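Local coordinates for protein glutathione S-transferase (Burkholderia xenovorans, PDB 2DSA) that reductively dechlorinates metabolites of polychlorinated biphenyls using glutathione, and probably has general glutathione transferase activity, at residues M1-S6 and V52-D58. Numbering follows the deposited sequence.
With GSH (glutathione), chain E.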
loop_
_atom_site.group_PDB
_atom_site.type_symbol
_atom_site.label_atom_id
_atom_site.label_comp_id
_atom_site.label_asym_id
_atom_site.label_seq_id
_atom_site.Cartn_x
_atom_site.Cartn_y
_atom_site.Cartn_z
ATOM N N MET A 1 -23.297 4.714 -7.369
ATOM C CA MET A 1 -22.045 4.159 -6.809
ATOM C C MET A 1 -22.219 2.664 -6.608
ATOM O O MET A 1 -23.194 2.224 -5.996
ATOM C CB MET A 1 -21.714 4.861 -5.491
ATOM C CG MET A 1 -20.293 4.662 -4.978
ATOM S SD MET A 1 -19.833 5.968 -3.801
ATOM C CE MET A 1 -19.335 7.211 -4.980
ATOM N N LYS A 2 -21.284 1.890 -7.158
ATOM C CA LYS A 2 -21.270 0.434 -7.006
ATOM C C LYS A 2 -19.977 -0.033 -6.323
ATOM O O LYS A 2 -18.881 0.439 -6.649
ATOM C CB LYS A 2 -21.427 -0.260 -8.372
ATOM C CG LYS A 2 -22.662 0.209 -9.163
ATOM C CD LYS A 2 -22.843 -0.551 -10.467
ATOM C CE LYS A 2 -24.079 -0.039 -11.228
ATOM N NZ LYS A 2 -24.250 -0.835 -12.476
ATOM N N LEU A 3 -20.112 -0.946 -5.369
ATOM C CA LEU A 3 -18.948 -1.608 -4.802
ATOM C C LEU A 3 -18.913 -3.097 -5.179
ATOM O O LEU A 3 -19.810 -3.868 -4.843
ATOM C CB LEU A 3 -18.861 -1.420 -3.285
ATOM C CG LEU A 3 -17.632 -2.115 -2.670
ATOM C CD1 LEU A 3 -16.318 -1.400 -3.080
ATOM C CD2 LEU A 3 -17.755 -2.234 -1.158
ATOM N N TYR A 4 -17.868 -3.478 -5.903
ATOM C CA TYR A 4 -17.629 -4.870 -6.241
ATOM C C TYR A 4 -16.970 -5.548 -5.049
ATOM O O TYR A 4 -15.946 -5.077 -4.524
ATOM C CB TYR A 4 -16.800 -4.973 -7.523
ATOM C CG TYR A 4 -17.516 -4.352 -8.701
ATOM C CD1 TYR A 4 -17.460 -2.974 -8.931
ATOM C CD2 TYR A 4 -18.284 -5.139 -9.566
ATOM C CE1 TYR A 4 -18.146 -2.393 -9.996
ATOM C CE2 TYR A 4 -18.970 -4.576 -10.643
ATOM C CZ TYR A 4 -18.903 -3.207 -10.848
ATOM O OH TYR A 4 -19.576 -2.670 -11.907
ATOM N N TYR A 5 -17.588 -6.638 -4.601
ATOM C CA TYR A 5 -17.172 -7.297 -3.380
ATOM C C TYR A 5 -17.249 -8.813 -3.472
ATOM O O TYR A 5 -17.916 -9.356 -4.346
ATOM C CB TYR A 5 -18.015 -6.793 -2.203
ATOM C CG TYR A 5 -19.323 -7.537 -1.986
ATOM C CD1 TYR A 5 -19.489 -8.387 -0.895
ATOM C CD2 TYR A 5 -20.396 -7.379 -2.868
ATOM C CE1 TYR A 5 -20.687 -9.070 -0.694
ATOM C CE2 TYR A 5 -21.592 -8.058 -2.672
ATOM C CZ TYR A 5 -21.727 -8.896 -1.590
ATOM O OH TYR A 5 -22.914 -9.559 -1.399
ATOM N N SER A 6 -16.542 -9.483 -2.569
ATOM C CA SER A 6 -16.771 -10.898 -2.295
ATOM C C SER A 6 -16.925 -11.042 -0.791
ATOM O O SER A 6 -16.161 -10.429 -0.035
ATOM C CB SER A 6 -15.635 -11.771 -2.837
ATOM O OG SER A 6 -15.933 -13.162 -2.687
ATOM N N VAL A 52 -11.043 -7.839 -6.019
ATOM C CA VAL A 52 -11.886 -6.867 -5.314
ATOM C C VAL A 52 -11.010 -6.233 -4.243
ATOM O O VAL A 52 -9.971 -6.808 -3.920
ATOM C CB VAL A 52 -13.188 -7.505 -4.720
ATOM C CG1 VAL A 52 -14.141 -7.949 -5.856
ATOM C CG2 VAL A 52 -12.873 -8.656 -3.775
ATOM N N PRO A 53 -11.378 -5.032 -3.737
ATOM C CA PRO A 53 -12.531 -4.181 -4.137
ATOM C C PRO A 53 -12.302 -3.349 -5.404
ATOM O O PRO A 53 -11.160 -3.141 -5.822
ATOM C CB PRO A 53 -12.685 -3.227 -2.947
ATOM C CG PRO A 53 -11.299 -3.049 -2.449
ATOM C CD PRO A 53 -10.601 -4.401 -2.651
ATOM N N CYS A 54 -13.405 -2.892 -5.997
ATOM C CA CYS A 54 -13.392 -1.832 -6.991
ATOM C C CYS A 54 -14.591 -0.920 -6.703
ATOM O O CYS A 54 -15.706 -1.404 -6.510
ATOM C CB CYS A 54 -13.476 -2.399 -8.411
ATOM S SG CYS A 54 -13.607 -1.144 -9.708
ATOM N N LEU A 55 -14.361 0.387 -6.661
ATOM C CA LEU A 55 -15.454 1.331 -6.507
ATOM C C LEU A 55 -15.738 1.962 -7.848
ATOM O O LEU A 55 -14.836 2.499 -8.495
ATOM C CB LEU A 55 -15.139 2.407 -5.459
ATOM C CG LEU A 55 -16.249 3.419 -5.130
ATOM C CD1 LEU A 55 -17.311 2.824 -4.204
ATOM C CD2 LEU A 55 -15.650 4.676 -4.525
ATOM N N GLN A 56 -16.998 1.862 -8.272
ATOM C CA GLN A 56 -17.447 2.455 -9.526
ATOM C C GLN A 56 -18.268 3.684 -9.143
ATOM O O GLN A 56 -19.233 3.562 -8.391
ATOM C CB GLN A 56 -18.289 1.459 -10.324
ATOM C CG GLN A 56 -18.571 1.861 -11.800
ATOM C CD GLN A 56 -18.755 0.639 -12.712
ATOM O OE1 GLN A 56 -19.477 -0.285 -12.368
ATOM N NE2 GLN A 56 -18.083 0.634 -13.873
ATOM N N LEU A 57 -17.854 4.861 -9.615
ATOM C CA LEU A 57 -18.570 6.100 -9.295
ATOM C C LEU A 57 -19.783 6.249 -10.189
ATOM O O LEU A 57 -19.832 5.685 -11.286
ATOM C CB LEU A 57 -17.693 7.348 -9.446
ATOM C CG LEU A 57 -16.306 7.460 -8.816
ATOM C CD1 LEU A 57 -15.781 8.878 -8.964
ATOM C CD2 LEU A 57 -16.325 7.037 -7.368
ATOM N N ASP A 58 -20.745 7.031 -9.702
ATOM C CA ASP A 58 -21.956 7.380 -10.439
ATOM C C ASP A 58 -21.688 7.637 -11.938
ATOM O O ASP A 58 -22.368 7.085 -12.807
ATOM C CB ASP A 58 -22.635 8.584 -9.756
ATOM C CG ASP A 58 -23.258 8.225 -8.389
ATOM O OD1 ASP A 58 -23.423 9.124 -7.530
ATOM O OD2 ASP A 58 -23.591 7.038 -8.169
HETATM N N1 GSH E . -3.643 -4.696 -3.973
HETATM C CA1 GSH E . -5.060 -5.052 -3.823
HETATM C C1 GSH E . -5.757 -4.099 -2.892
HETATM O O11 GSH E . -5.161 -3.660 -1.878
HETATM O O12 GSH E . -6.948 -3.750 -3.103
HETATM C CB1 GSH E . -5.272 -6.457 -3.269
HETATM C CG1 GSH E . -6.759 -6.842 -3.326
HETATM C CD1 GSH E . -6.915 -8.314 -3.063
HETATM O OE1 GSH E . -5.762 -9.036 -2.776
HETATM N N2 GSH E . -8.140 -8.848 -3.111
HETATM C CA2 GSH E . -8.436 -10.259 -2.925
HETATM C C2 GSH E . -8.963 -10.888 -4.175
HETATM O O2 GSH E . -9.967 -10.263 -4.911
HETATM C CB2 GSH E . -9.470 -10.482 -1.821
HETATM S SG2 GSH E . -8.829 -9.911 -0.236
HETATM N N3 GSH E . -8.445 -12.044 -4.540
HETATM C CA3 GSH E . -7.479 -12.124 -5.626
HETATM C C3 GSH E . -8.113 -12.905 -6.728
HETATM O O31 GSH E . -9.327 -13.189 -6.606
HETATM O O32 GSH E . -7.462 -13.262 -7.737
#
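Y4 has CG opposite its carbonyl carbon (chi1 -61°), which lays the ring along the sheet towards Q56; Q56 in turn sends CG away from its own backbone N (chi1 -168°) and stretches out to present OE1. The two groups meet through the Y4 hydroxyl, which donates to Q56 OE1; the 2.4 Å between OH and OE1 is shorter than a normal hydrogen bond, its exact length doubtful. Ring and amide planes stand 65° apart, while Q56 CB and the C54 carbonyl oxygen lie at the ring's edge. Tyrosine suits this place, offering apolar Y4 CD1 to C54 CB at 4.1 Å and a hydroxyl to the amide.

Beneath these side chains the strands run antiparallel. K2 and Q56 form a hydrogen-bonded pair, K2 N to Q56 O and Q56 N to K2 O both measuring 2.9 Å, the latter almost straight. L55 shares the other face with L3. M1 CG rests 3.6 Å from L55 CD1 and M1 CE 3.8 Å from L57 CD2; flexible methionine follows both leucines, and Y72 of helix 66-76 packs against all three. The terminal amine, M1 N, forms a salt bridge to D58 OD2, its modelled 2.5 Å doubtfully short.

This is one of two pairings of central strand 2-5, which also bonds strand 26-31, in the thioredoxin-like domain. The cis peptide before P53 is that fold's hallmark cis-proline: V52 N donates to glutathione O2, and V52 O accepts from glutathione N2 at 2.9 Å. The chemistry thus implies a backbone clamp on glutathione's peptide, continuous with a strand gripped by the domain's first.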